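Local coordinates for protein riboflavin kinase, putative (Trypanosoma brucei, PDB 3BNW) that probably phosphorylates riboflavin at the expense of ATP, yielding the flavin cofactor FMN, at residues F15-L20 and L52-K56; L20-H26 and T39-L44; V48-L52 and I172-E176; V60-G64 and K117-L121; Y80-I86 and V99-H105. All blocks are in the same frame, centred on the assembly; numbering follows the deposited sequence.

In the fold
All five contacts reach one curled antiparallel sheet, the barrel of the riboflavin kinase fold. Contact 4 and contact 5, with centres about 7 Å apart, pair its adjoining strands: 60-64 bonds to 117-121 and to 80-86, which in turn bonds to 99-105. Strand 18-25 continues the sheet from 115-126 and carries both contact 1 and contact 2, whose centres are about 15 Å apart and which share Leu20. Contact 3 shares Leu52 with contact 1 and brings in segment 172-176, 120 residues beyond segment 48-52. Contact 2 closes first along the chain, and contact 5 falls within the span bridged by contact 4. Early and late segments thus complete one barrel.

Contact 1. Residues F15-L20 and L52-K56; sequences FQPFFL and LQPYK
Phe18 and Tyr55 lie against each other at the middle of this contact, with Phe18 CE2 over the centre of the tyrosine ring, 3.5 Å above its plane. The two planes are 49° apart, an oblique meeting, and the side chains run past one another in opposite directions. Further along the Phe18 ring, its CZ touches Leu52 CD2 at 3.7 Å. Leu20 joins from the same strand, its CD2 4.1 Å from Leu52 CD2, so one methyl group of Leu52 serves two neighbours of the strand. Phe15 comes in at the edge of the tyrosine, which points that edge toward one face of the Phe15 ring in an offset edge-to-face pair, centroids 5.4 Å apart and planes at 63°. Phe15, Phe18 and Tyr55 thus make an aromatic cluster that ties the start of strand 18-25 to the 3-10 turn following helix 46-52. Phe18 also stacks with Phe175, and Phe15 reaches Val120 on the next strand. The remaining face of the tyrosine ring meets its own neighbour, Pro54 CB. At the polar edge, Tyr55 OH gives a short hydrogen bond of 2.5 Å to Gln16 O, approaching 31° out of the carbonyl plane. The Gln16 chain bends back at chi2, bringing NE2 to Pro17 O at 2.6 Å, where it bonds in plane on a lone pair; NE2 also bonds to Leu178 O.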
# COMPACT_ATOMS: atom_id res chain seq x y z
N PHE A 15 -3.70 13.89 -8.14
CA PHE A 15 -3.16 12.92 -7.20
C PHE A 15 -1.65 13.04 -7.14
O PHE A 15 -0.97 12.89 -8.16
CB PHE A 15 -3.54 11.49 -7.59
CG PHE A 15 -3.14 10.47 -6.55
CD1 PHE A 15 -4.01 10.13 -5.53
CD2 PHE A 15 -1.88 9.88 -6.58
CE1 PHE A 15 -3.64 9.22 -4.57
CE2 PHE A 15 -1.51 8.96 -5.61
CZ PHE A 15 -2.39 8.63 -4.61
N GLN A 16 -1.13 13.30 -5.95
CA GLN A 16 0.31 13.39 -5.72
C GLN A 16 0.89 12.04 -5.28
O GLN A 16 0.57 11.56 -4.19
CB GLN A 16 0.60 14.47 -4.67
CG GLN A 16 2.04 14.49 -4.13
CD GLN A 16 3.08 14.83 -5.19
OE1 GLN A 16 3.06 15.92 -5.77
NE2 GLN A 16 3.99 13.90 -5.44
N PRO A 17 1.72 11.41 -6.13
CA PRO A 17 2.34 10.15 -5.71
C PRO A 17 3.37 10.37 -4.62
O PRO A 17 3.92 11.47 -4.50
CB PRO A 17 3.01 9.63 -6.99
CG PRO A 17 2.50 10.45 -8.09
CD PRO A 17 2.16 11.77 -7.49
N PHE A 18 3.63 9.34 -3.83
CA PHE A 18 4.58 9.44 -2.74
C PHE A 18 5.21 8.10 -2.41
O PHE A 18 4.85 7.07 -2.98
CB PHE A 18 3.90 10.02 -1.49
CG PHE A 18 2.82 9.14 -0.91
CD1 PHE A 18 3.15 8.14 0.00
CD2 PHE A 18 1.49 9.31 -1.26
CE1 PHE A 18 2.17 7.32 0.54
CE2 PHE A 18 0.51 8.51 -0.72
CZ PHE A 18 0.85 7.51 0.18
N PHE A 19 6.15 8.14 -1.48
CA PHE A 19 6.86 6.97 -0.99
C PHE A 19 6.61 6.86 0.51
O PHE A 19 6.53 7.88 1.21
CB PHE A 19 8.36 7.13 -1.28
CG PHE A 19 9.22 6.06 -0.68
CD1 PHE A 19 9.96 6.30 0.47
CD2 PHE A 19 9.30 4.80 -1.27
CE1 PHE A 19 10.76 5.31 1.03
CE2 PHE A 19 10.10 3.81 -0.73
CZ PHE A 19 10.83 4.07 0.43
N LEU A 20 6.48 5.64 1.01
CA LEU A 20 6.24 5.41 2.43
C LEU A 20 7.00 4.18 2.89
O LEU A 20 6.92 3.13 2.26
CB LEU A 20 4.74 5.25 2.69
CG LEU A 20 4.26 5.08 4.15
CD1 LEU A 20 4.81 6.17 5.06
CD2 LEU A 20 2.72 5.07 4.21
N LEU A 52 0.08 12.02 5.23
CA LEU A 52 -0.92 11.16 4.61
C LEU A 52 -2.33 11.75 4.57
O LEU A 52 -3.21 11.23 3.89
CB LEU A 52 -0.95 9.80 5.32
CG LEU A 52 0.33 8.98 5.19
CD1 LEU A 52 0.33 7.84 6.19
CD2 LEU A 52 0.51 8.47 3.77
N GLN A 53 -2.54 12.86 5.29
CA GLN A 53 -3.88 13.46 5.39
C GLN A 53 -4.59 13.67 4.05
O GLN A 53 -5.77 13.37 3.93
CB GLN A 53 -3.82 14.77 6.18
CG GLN A 53 -3.61 14.60 7.69
CD GLN A 53 -4.71 13.79 8.37
OE1 GLN A 53 -4.44 12.81 9.08
NE2 GLN A 53 -5.96 14.20 8.16
N PRO A 54 -3.87 14.15 3.01
CA PRO A 54 -4.54 14.33 1.72
C PRO A 54 -5.00 13.04 1.03
O PRO A 54 -5.63 13.11 -0.02
CB PRO A 54 -3.46 15.02 0.85
CG PRO A 54 -2.41 15.47 1.79
CD PRO A 54 -2.45 14.53 2.94
N TYR A 55 -4.68 11.89 1.61
CA TYR A 55 -4.98 10.59 1.00
C TYR A 55 -5.99 9.77 1.81
O TYR A 55 -6.27 8.63 1.47
CB TYR A 55 -3.69 9.80 0.84
CG TYR A 55 -2.62 10.56 0.10
CD1 TYR A 55 -1.59 11.20 0.78
CD2 TYR A 55 -2.65 10.67 -1.29
CE1 TYR A 55 -0.61 11.92 0.11
CE2 TYR A 55 -1.68 11.39 -1.97
CZ TYR A 55 -0.66 12.01 -1.26
OH TYR A 55 0.31 12.71 -1.93
N LYS A 56 -6.55 10.36 2.87
CA LYS A 56 -7.48 9.65 3.74
C LYS A 56 -8.83 9.45 3.07
O LYS A 56 -9.26 10.29 2.27
CB LYS A 56 -7.67 10.38 5.08
CG LYS A 56 -8.50 11.66 5.03
CD LYS A 56 -8.35 12.42 6.34
CE LYS A 56 -9.28 13.61 6.43
NZ LYS A 56 -9.13 14.35 7.73

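Contact 2. Residues L20-H26 and T39-L44; sequences LRGKVVH and TANIGL
Thr39 and His26 face each other where strand 18-25 and the short strand 41-42 part, at the frayed end of an antiparallel ladder. Residues 39-41 come from the Pro-Thr-Ala-Asn signature of riboflavin kinases, which in relatives takes part in binding nucleotide and magnesium; this structure is the apo form. Strand 41-42 lies between strands 18-25 and 98-103. Thr39 O lies 3.3 Å from His26 O, two acceptors. The His26 ring stacks on Tyr112. Next, Ala40 sets its CB 4.2 Å from Val24 CG1. Asn41 forms the hydrogen-bonded pair with Val25: Asn41 N gives to Val25 O, and Val25 N gives to Asn41 O at 2.8 Å, with an N-H...O angle of 173°. The Val25 side chain crosses that of Asn41 at about a right angle. Its chi1 of -59° sets CG1 anti to the carbonyl carbon and puts CG2 against Asn41 O and CB. Ile42 pairs with Val24 without hydrogen bonds and turns to the opposite face of the ladder, toward Val116 and Pro101. Ile42 CG2 sits 3.7 Å from Gly22 CA, resting on the bare glycine backbone. Gly43 N then takes up the bonding again, giving to Lys23 O at 2.9 Å. A water donates to Gly43 O at 2.6 Å and accepts from Lys23 N, extending the pairing by one bridged step. Leu44 leaves the ladder, and its CD2 ends 4.5 Å from Leu20 CD2.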
# COMPACT_ATOMS: atom_id res chain seq x y z
N LEU A 20 6.48 5.64 1.01
CA LEU A 20 6.24 5.41 2.43
C LEU A 20 7.00 4.18 2.89
O LEU A 20 6.92 3.13 2.26
CB LEU A 20 4.74 5.25 2.69
CG LEU A 20 4.26 5.08 4.15
CD1 LEU A 20 4.81 6.17 5.06
CD2 LEU A 20 2.72 5.07 4.21
N ARG A 21 7.75 4.33 3.97
CA ARG A 21 8.51 3.22 4.56
C ARG A 21 8.13 3.09 6.02
O ARG A 21 8.13 4.08 6.75
CB ARG A 21 10.02 3.45 4.42
CG ARG A 21 10.89 2.36 5.06
CD ARG A 21 12.38 2.60 4.86
NE ARG A 21 12.82 3.90 5.37
CZ ARG A 21 13.26 4.92 4.64
NH1 ARG A 21 13.36 4.83 3.31
NH2 ARG A 21 13.62 6.06 5.23
N GLY A 22 7.82 1.87 6.45
CA GLY A 22 7.45 1.62 7.84
C GLY A 22 7.35 0.13 8.15
O GLY A 22 7.29 -0.68 7.24
N LYS A 23 7.32 -0.21 9.43
CA LYS A 23 7.21 -1.60 9.87
C LYS A 23 5.77 -2.13 9.82
O LYS A 23 4.81 -1.39 10.02
CB LYS A 23 7.78 -1.77 11.28
CG LYS A 23 9.28 -1.50 11.37
CD LYS A 23 9.95 -2.34 12.44
CE LYS A 23 11.39 -1.90 12.66
NZ LYS A 23 12.18 -2.90 13.42
N VAL A 24 5.65 -3.43 9.55
CA VAL A 24 4.36 -4.11 9.54
C VAL A 24 3.96 -4.42 10.99
O VAL A 24 4.68 -5.12 11.70
CB VAL A 24 4.40 -5.42 8.72
CG1 VAL A 24 3.03 -6.10 8.70
CG2 VAL A 24 4.88 -5.14 7.30
N VAL A 25 2.80 -3.90 11.40
CA VAL A 25 2.30 -4.06 12.77
C VAL A 25 0.87 -4.61 12.78
O VAL A 25 0.23 -4.72 11.74
CB VAL A 25 2.32 -2.72 13.53
CG1 VAL A 25 3.74 -2.17 13.60
CG2 VAL A 25 1.38 -1.71 12.89
N HIS A 26 0.38 -4.96 13.97
CA HIS A 26 -0.98 -5.45 14.14
C HIS A 26 -1.97 -4.29 14.19
O HIS A 26 -3.18 -4.50 14.31
CB HIS A 26 -1.09 -6.29 15.42
CG HIS A 26 -0.29 -7.55 15.38
ND1 HIS A 26 1.07 -7.58 15.62
CD2 HIS A 26 -0.66 -8.83 15.14
CE1 HIS A 26 1.50 -8.82 15.53
NE2 HIS A 26 0.48 -9.60 15.24
N THR A 39 -5.75 -7.49 9.13
CA THR A 39 -5.60 -6.34 10.03
C THR A 39 -4.13 -5.89 10.16
O THR A 39 -3.72 -5.38 11.20
CB THR A 39 -6.19 -6.65 11.43
OG1 THR A 39 -5.48 -7.75 12.02
CG2 THR A 39 -7.67 -6.99 11.32
N ALA A 40 -3.34 -6.09 9.10
CA ALA A 40 -1.94 -5.66 9.09
C ALA A 40 -1.88 -4.18 8.71
O ALA A 40 -2.56 -3.74 7.78
CB ALA A 40 -1.14 -6.49 8.11
N ASN A 41 -1.06 -3.43 9.44
CA ASN A 41 -0.89 -1.99 9.21
C ASN A 41 0.57 -1.62 9.07
O ASN A 41 1.45 -2.37 9.47
CB ASN A 41 -1.49 -1.19 10.37
CG ASN A 41 -2.88 -1.64 10.74
OD1 ASN A 41 -3.86 -1.30 10.07
ND2 ASN A 41 -2.98 -2.39 11.83
N ILE A 42 0.81 -0.44 8.51
CA ILE A 42 2.14 0.16 8.52
C ILE A 42 2.21 1.11 9.71
O ILE A 42 1.34 1.97 9.87
CB ILE A 42 2.44 0.92 7.22
CG1 ILE A 42 2.31 -0.02 6.02
CG2 ILE A 42 3.84 1.52 7.26
CD1 ILE A 42 2.67 0.62 4.70
N GLY A 43 3.22 0.93 10.55
CA GLY A 43 3.40 1.76 11.74
C GLY A 43 3.74 3.20 11.38
O GLY A 43 4.74 3.45 10.72
N LEU A 44 2.88 4.13 11.80
CA LEU A 44 3.07 5.54 11.52
C LEU A 44 3.48 6.29 12.79
O LEU A 44 3.46 5.74 13.88
CB LEU A 44 1.78 6.15 10.96
CG LEU A 44 1.08 5.39 9.83
CD1 LEU A 44 -0.20 6.11 9.40
CD2 LEU A 44 2.03 5.20 8.64
O HOH W 1 6.95 2.13 11.30

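Contact 3. Residues V48-L52 and I172-E176; sequences VMECL and IPYFE
Helix 48-52 lies against strand 174-176, Val48 nearest Phe175, with the segment axes 8.6 Å apart at closest and their directions only 32° from parallel. The strand is the C-terminal one of the barrel sheet, bonded to strand 18-25 through Tyr174 with Arg21 and Glu176 with Phe19, and the helix lies over the face that carries Phe175. Val48 opens the apolar seam: its CG2 touches Pro173 CG at 3.7 Å, on the residue preceded by a cis peptide bond, and its CG1 faces Phe175 CB. Phe175 then carries most of the contact. Its CG stands anti to the backbone N (chi1 172°), which sends the ring toward the helix. Leu52 CD2 reaches Phe175 CE2 obliquely, 4.1 Å away. Cys51 CB stands almost on the normal through the ring centre, 3.4 Å from the centroid, a close CH-pi contact. Beside it, Cys51 SG approaches obliquely, a sulfur-aromatic contact, 3.4 Å from Phe175 CD1.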
# COMPACT_ATOMS: atom_id res chain seq x y z
N VAL A 48 4.29 11.56 9.93
CA VAL A 48 3.92 10.81 8.74
C VAL A 48 2.40 10.75 8.57
O VAL A 48 1.90 10.77 7.44
CB VAL A 48 4.53 9.39 8.75
CG1 VAL A 48 4.00 8.56 7.59
CG2 VAL A 48 6.04 9.47 8.69
N MET A 49 1.67 10.68 9.68
CA MET A 49 0.21 10.79 9.67
C MET A 49 -0.26 12.10 9.03
O MET A 49 -1.28 12.14 8.34
CB MET A 49 -0.36 10.67 11.08
CG MET A 49 -0.47 9.25 11.61
SD MET A 49 -1.31 9.10 13.21
CE MET A 49 -2.80 10.05 12.93
N GLU A 50 0.49 13.18 9.28
CA GLU A 50 0.19 14.50 8.71
C GLU A 50 0.40 14.51 7.20
O GLU A 50 -0.41 15.08 6.46
CB GLU A 50 1.06 15.58 9.36
CG GLU A 50 0.62 17.01 9.03
CD GLU A 50 1.54 18.08 9.60
OE1 GLU A 50 2.76 17.83 9.73
OE2 GLU A 50 1.05 19.19 9.92
N CYS A 51 1.49 13.90 6.74
CA CYS A 51 1.77 13.78 5.31
C CYS A 51 0.67 13.02 4.57
O CYS A 51 0.36 13.34 3.42
CB CYS A 51 3.10 13.07 5.09
SG CYS A 51 4.55 14.08 5.43
N LEU A 52 0.08 12.02 5.23
CA LEU A 52 -0.92 11.16 4.61
C LEU A 52 -2.33 11.75 4.57
O LEU A 52 -3.21 11.23 3.89
CB LEU A 52 -0.95 9.80 5.32
CG LEU A 52 0.33 8.98 5.19
CD1 LEU A 52 0.33 7.84 6.19
CD2 LEU A 52 0.51 8.47 3.77
N ILE A 172 12.54 5.39 10.45
CA ILE A 172 11.24 4.73 10.29
C ILE A 172 10.24 5.30 11.31
O ILE A 172 10.56 5.44 12.48
CB ILE A 172 11.31 3.19 10.47
CG1 ILE A 172 12.41 2.80 11.47
CG2 ILE A 172 11.54 2.50 9.12
CD1 ILE A 172 12.33 1.37 11.96
N PRO A 173 9.02 5.64 10.85
CA PRO A 173 8.59 5.66 9.45
C PRO A 173 9.22 6.80 8.64
O PRO A 173 9.88 7.69 9.21
CB PRO A 173 7.07 5.85 9.55
CG PRO A 173 6.87 6.57 10.83
CD PRO A 173 7.93 6.05 11.76
N TYR A 174 9.03 6.76 7.33
CA TYR A 174 9.51 7.82 6.44
C TYR A 174 8.54 8.02 5.27
O TYR A 174 8.07 7.06 4.67
CB TYR A 174 10.91 7.48 5.91
CG TYR A 174 11.46 8.56 5.02
CD1 TYR A 174 11.44 8.43 3.63
CD2 TYR A 174 11.97 9.74 5.56
CE1 TYR A 174 11.93 9.44 2.81
CE2 TYR A 174 12.46 10.75 4.75
CZ TYR A 174 12.43 10.60 3.38
OH TYR A 174 12.92 11.61 2.59
N PHE A 175 8.27 9.29 4.95
CA PHE A 175 7.39 9.66 3.84
C PHE A 175 8.14 10.59 2.89
O PHE A 175 8.90 11.45 3.34
CB PHE A 175 6.14 10.37 4.40
CG PHE A 175 5.24 10.98 3.34
CD1 PHE A 175 5.54 12.22 2.78
CD2 PHE A 175 4.09 10.33 2.92
CE1 PHE A 175 4.72 12.78 1.81
CE2 PHE A 175 3.26 10.89 1.96
CZ PHE A 175 3.58 12.12 1.40
N GLU A 176 7.92 10.43 1.58
CA GLU A 176 8.50 11.33 0.57
C GLU A 176 7.64 11.49 -0.70
O GLU A 176 7.19 10.50 -1.27
CB GLU A 176 9.91 10.87 0.18
CG GLU A 176 10.49 11.66 -0.99
CD GLU A 176 11.98 11.45 -1.20
OE1 GLU A 176 12.65 10.88 -0.32
OE2 GLU A 176 12.47 11.86 -2.27

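Contact 4. Residues V60-G64 and K117-L121; sequences VYGWG and KIIVL
Strands 58-69 and 115-126 are long neighbours in the antiparallel barrel, and Trp63 with Ile119 forms the hydrogen-bonded pair at the middle of this stretch. Ile119 N gives to Trp63 O at 2.8 Å, nearly in line with the carbonyl. The return bond from Trp63 N to Ile119 O is longer, 3.1 Å, and more bent, with an N-H...O angle of 136°. One step on, Leu121 N bonds to Tyr61 O. Glycines flank the tryptophan, and the backbones draw close there: Gly64 and Ile118 bring their CA atoms to 4.1 Å, and Gly62 CA lies 3.2 Å from Ile119 O in a CA-H...O contact. Alternation along the strands divides the side chains between the inside and the outside of the barrel. On the inner face Val60 crosses Val120 at about a right angle, Val60 CB 3.6 Å from Val120 CG1; a Val120 chi1 of 170° turns that methyl group to where it also meets Val60 CG2. Phe82 packs on Val120 and Ile118 from within. The outer face carries Trp63, whose CD1 is met obliquely by Leu121 CD1 at 3.6 Å, while helix 133-151 lies over both through Leu151. The indole NE1 is satisfied by Leu156 O. Tyr61 packs on Thr147 and Met150 of that helix, and its OH bonds to Gln11 OE1.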
# COMPACT_ATOMS: atom_id res chain seq x y z
N VAL A 60 -5.88 3.02 -2.47
CA VAL A 60 -4.83 3.43 -3.41
C VAL A 60 -4.07 2.21 -3.91
O VAL A 60 -4.26 1.11 -3.40
CB VAL A 60 -3.84 4.44 -2.77
CG1 VAL A 60 -4.58 5.70 -2.35
CG2 VAL A 60 -3.09 3.81 -1.60
N TYR A 61 -3.21 2.42 -4.90
CA TYR A 61 -2.45 1.35 -5.52
C TYR A 61 -1.04 1.79 -5.88
O TYR A 61 -0.74 2.98 -5.95
CB TYR A 61 -3.19 0.85 -6.76
CG TYR A 61 -3.29 1.85 -7.89
CD1 TYR A 61 -2.31 1.91 -8.88
CD2 TYR A 61 -4.36 2.73 -7.97
CE1 TYR A 61 -2.40 2.82 -9.92
CE2 TYR A 61 -4.45 3.64 -9.01
CZ TYR A 61 -3.46 3.69 -9.98
OH TYR A 61 -3.54 4.59 -11.02
N GLY A 62 -0.17 0.81 -6.13
CA GLY A 62 1.20 1.09 -6.55
C GLY A 62 2.10 -0.12 -6.42
O GLY A 62 1.64 -1.26 -6.45
N TRP A 63 3.40 0.13 -6.25
CA TRP A 63 4.40 -0.93 -6.10
C TRP A 63 4.91 -0.96 -4.67
O TRP A 63 5.07 0.08 -4.05
CB TRP A 63 5.58 -0.68 -7.03
CG TRP A 63 5.24 -0.75 -8.47
CD1 TRP A 63 5.06 0.29 -9.31
CD2 TRP A 63 5.05 -1.94 -9.24
NE1 TRP A 63 4.77 -0.16 -10.57
CE2 TRP A 63 4.75 -1.53 -10.55
CE3 TRP A 63 5.11 -3.31 -8.96
CZ2 TRP A 63 4.50 -2.44 -11.59
CZ3 TRP A 63 4.86 -4.21 -9.98
CH2 TRP A 63 4.57 -3.77 -11.28
N GLY A 64 5.17 -2.16 -4.16
CA GLY A 64 5.71 -2.31 -2.81
C GLY A 64 6.72 -3.42 -2.70
O GLY A 64 6.80 -4.29 -3.57
N LYS A 117 8.07 -1.13 2.15
CA LYS A 117 8.28 0.10 1.42
C LYS A 117 7.26 0.12 0.31
O LYS A 117 7.11 -0.87 -0.39
CB LYS A 117 9.70 0.13 0.84
CG LYS A 117 10.80 0.06 1.89
CD LYS A 117 12.17 -0.09 1.25
CE LYS A 117 13.21 -0.61 2.24
NZ LYS A 117 14.54 -0.84 1.61
N ILE A 118 6.54 1.23 0.16
CA ILE A 118 5.56 1.35 -0.93
C ILE A 118 5.70 2.67 -1.68
O ILE A 118 6.02 3.70 -1.08
CB ILE A 118 4.09 1.14 -0.44
CG1 ILE A 118 3.72 2.15 0.65
CG2 ILE A 118 3.88 -0.28 0.07
CD1 ILE A 118 2.22 2.25 0.91
N ILE A 119 5.48 2.61 -2.99
CA ILE A 119 5.28 3.80 -3.81
C ILE A 119 3.80 3.81 -4.22
O ILE A 119 3.33 2.89 -4.89
CB ILE A 119 6.21 3.80 -5.05
CG1 ILE A 119 7.67 3.89 -4.60
CG2 ILE A 119 5.87 4.96 -5.99
CD1 ILE A 119 8.69 3.94 -5.73
N VAL A 120 3.06 4.84 -3.79
CA VAL A 120 1.63 4.97 -4.10
C VAL A 120 1.47 5.82 -5.35
O VAL A 120 1.79 6.99 -5.33
CB VAL A 120 0.83 5.61 -2.93
CG1 VAL A 120 -0.58 5.94 -3.37
CG2 VAL A 120 0.79 4.69 -1.74
N LEU A 121 0.95 5.23 -6.42
CA LEU A 121 0.91 5.88 -7.73
C LEU A 121 -0.47 6.39 -8.12
O LEU A 121 -0.58 7.21 -9.03
CB LEU A 121 1.44 4.93 -8.80
CG LEU A 121 2.94 4.59 -8.67
CD1 LEU A 121 3.30 3.37 -9.49
CD2 LEU A 121 3.79 5.79 -9.06

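Contact 5. Residues Y80-I86 and V99-H105; sequences YPFAASI and VEPYFLH
Tyr102 runs along the backbone of Ala83 and Ser85, across the hairpin of strands 75-87 and 98-103. Its CB lies 3.7 Å from Ala83 O, the acceptor that also takes the Tyr102 N-H at 2.7 Å. The ring follows that carbonyl, CD2 closest to it at 3.5 Å, and CE2 reaches Ser85 OG. One ring face is overlaid near its rim by Glu100 O. At the tip, OH meets Ser85 OG at 2.8 Å and hydrogen-bonds to Glu100 OE2 at 2.5 Å, on the anti side of the carboxylate. The pairs Ala83-Tyr102 and Ser85-Glu100 carry two backbone bonds each. On the reverse, inner face of the sheet, Ile86 CG1 and Val99 CG2 lie alongside, and Phe82 backs onto Phe103. Beyond Leu104, the centre of an inverse gamma turn, His105 stacks face to face on Tyr80, centroids 3.8 Å apart and planes at 8°. A chi1 of 177° swings the imidazole flat over the tyrosine, and His105 CB makes a CH-pi contact 4.0 Å from the Tyr80 centroid. Leu104 packs on helix 133-151. The bond to Glu100 OE2, with Ser85 OG close by, holds the tip of Tyr102 in place, while Ala83 O and Glu100 O limit the turn of the ring.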
# COMPACT_ATOMS: atom_id res chain seq x y z
N TYR A 80 6.18 -5.88 -5.74
CA TYR A 80 4.87 -6.44 -6.09
C TYR A 80 3.82 -5.34 -6.24
O TYR A 80 3.94 -4.28 -5.62
CB TYR A 80 4.40 -7.42 -5.02
CG TYR A 80 5.35 -8.56 -4.75
CD1 TYR A 80 5.68 -9.47 -5.75
CD2 TYR A 80 5.91 -8.75 -3.48
CE1 TYR A 80 6.56 -10.53 -5.50
CE2 TYR A 80 6.78 -9.80 -3.23
CZ TYR A 80 7.10 -10.69 -4.24
OH TYR A 80 7.97 -11.73 -3.99
N PRO A 81 2.78 -5.59 -7.05
CA PRO A 81 1.60 -4.71 -7.04
C PRO A 81 0.91 -4.74 -5.67
O PRO A 81 0.97 -5.74 -4.95
CB PRO A 81 0.68 -5.32 -8.12
CG PRO A 81 1.54 -6.21 -8.93
CD PRO A 81 2.64 -6.69 -8.03
N PHE A 82 0.26 -3.64 -5.30
CA PHE A 82 -0.49 -3.60 -4.05
C PHE A 82 -1.61 -2.58 -4.15
O PHE A 82 -1.53 -1.63 -4.92
CB PHE A 82 0.43 -3.23 -2.88
CG PHE A 82 0.63 -1.76 -2.70
CD1 PHE A 82 1.65 -1.10 -3.35
CD2 PHE A 82 -0.24 -1.03 -1.90
CE1 PHE A 82 1.82 0.27 -3.20
CE2 PHE A 82 -0.07 0.34 -1.75
CZ PHE A 82 0.95 0.98 -2.40
N ALA A 83 -2.67 -2.82 -3.38
CA ALA A 83 -3.68 -1.82 -3.09
C ALA A 83 -3.62 -1.56 -1.59
O ALA A 83 -3.04 -2.36 -0.85
CB ALA A 83 -5.05 -2.31 -3.50
N ALA A 84 -4.20 -0.46 -1.14
CA ALA A 84 -4.14 -0.11 0.29
C ALA A 84 -5.23 0.86 0.67
O ALA A 84 -5.61 1.71 -0.13
CB ALA A 84 -2.77 0.50 0.62
N SER A 85 -5.72 0.72 1.90
CA SER A 85 -6.71 1.65 2.44
C SER A 85 -6.05 2.62 3.40
O SER A 85 -5.30 2.21 4.29
CB SER A 85 -7.82 0.89 3.17
OG SER A 85 -8.45 -0.04 2.30
N ILE A 86 -6.31 3.92 3.20
CA ILE A 86 -5.84 4.97 4.11
C ILE A 86 -7.05 5.63 4.78
O ILE A 86 -7.80 6.36 4.12
CB ILE A 86 -5.00 6.04 3.37
CG1 ILE A 86 -3.70 5.43 2.84
CG2 ILE A 86 -4.67 7.21 4.29
CD1 ILE A 86 -3.82 4.80 1.47
N VAL A 99 -2.82 3.02 7.74
CA VAL A 99 -2.52 2.56 6.38
C VAL A 99 -2.52 1.04 6.38
O VAL A 99 -1.78 0.41 7.13
CB VAL A 99 -1.17 3.10 5.86
CG1 VAL A 99 -0.81 2.44 4.52
CG2 VAL A 99 -1.23 4.61 5.71
N GLU A 100 -3.37 0.47 5.53
CA GLU A 100 -3.63 -0.96 5.53
C GLU A 100 -3.37 -1.51 4.13
O GLU A 100 -4.23 -1.39 3.26
CB GLU A 100 -5.07 -1.21 5.96
CG GLU A 100 -5.39 -2.65 6.31
CD GLU A 100 -6.83 -2.84 6.72
OE1 GLU A 100 -7.06 -3.27 7.87
OE2 GLU A 100 -7.74 -2.54 5.91
N PRO A 101 -2.18 -2.11 3.90
CA PRO A 101 -1.81 -2.53 2.56
C PRO A 101 -2.23 -3.97 2.25
O PRO A 101 -2.27 -4.83 3.14
CB PRO A 101 -0.28 -2.41 2.58
CG PRO A 101 0.11 -2.60 4.02
CD PRO A 101 -1.12 -2.43 4.88
N TYR A 102 -2.53 -4.22 0.97
CA TYR A 102 -2.90 -5.55 0.50
C TYR A 102 -2.05 -5.91 -0.71
O TYR A 102 -2.38 -5.56 -1.85
CB TYR A 102 -4.40 -5.61 0.13
CG TYR A 102 -5.31 -4.78 1.01
CD1 TYR A 102 -5.50 -5.09 2.35
CD2 TYR A 102 -5.99 -3.69 0.49
CE1 TYR A 102 -6.33 -4.33 3.15
CE2 TYR A 102 -6.83 -2.92 1.28
CZ TYR A 102 -6.99 -3.25 2.61
OH TYR A 102 -7.83 -2.49 3.40
N PHE A 103 -0.94 -6.61 -0.46
CA PHE A 103 -0.06 -7.04 -1.54
C PHE A 103 -0.76 -8.03 -2.46
O PHE A 103 -1.31 -9.03 -1.99
CB PHE A 103 1.23 -7.67 -0.98
CG PHE A 103 2.28 -6.67 -0.62
CD1 PHE A 103 3.09 -6.12 -1.60
CD2 PHE A 103 2.46 -6.27 0.70
CE1 PHE A 103 4.06 -5.18 -1.27
CE2 PHE A 103 3.43 -5.34 1.04
CZ PHE A 103 4.23 -4.79 0.04
N LEU A 104 -0.72 -7.76 -3.76
CA LEU A 104 -1.19 -8.71 -4.77
C LEU A 104 -0.13 -9.79 -4.97
O LEU A 104 0.44 -9.93 -6.05
CB LEU A 104 -1.51 -8.00 -6.09
CG LEU A 104 -2.80 -7.19 -6.16
CD1 LEU A 104 -3.03 -6.33 -4.92
CD2 LEU A 104 -2.80 -6.32 -7.41
N HIS A 105 0.13 -10.54 -3.90
CA HIS A 105 1.13 -11.60 -3.89
C HIS A 105 0.86 -12.57 -2.74
O HIS A 105 0.45 -12.16 -1.65
CB HIS A 105 2.53 -11.02 -3.78
CG HIS A 105 3.61 -12.06 -3.70
ND1 HIS A 105 3.97 -12.83 -4.78
CD2 HIS A 105 4.38 -12.46 -2.67
CE1 HIS A 105 4.93 -13.66 -4.41
NE2 HIS A 105 5.20 -13.46 -3.14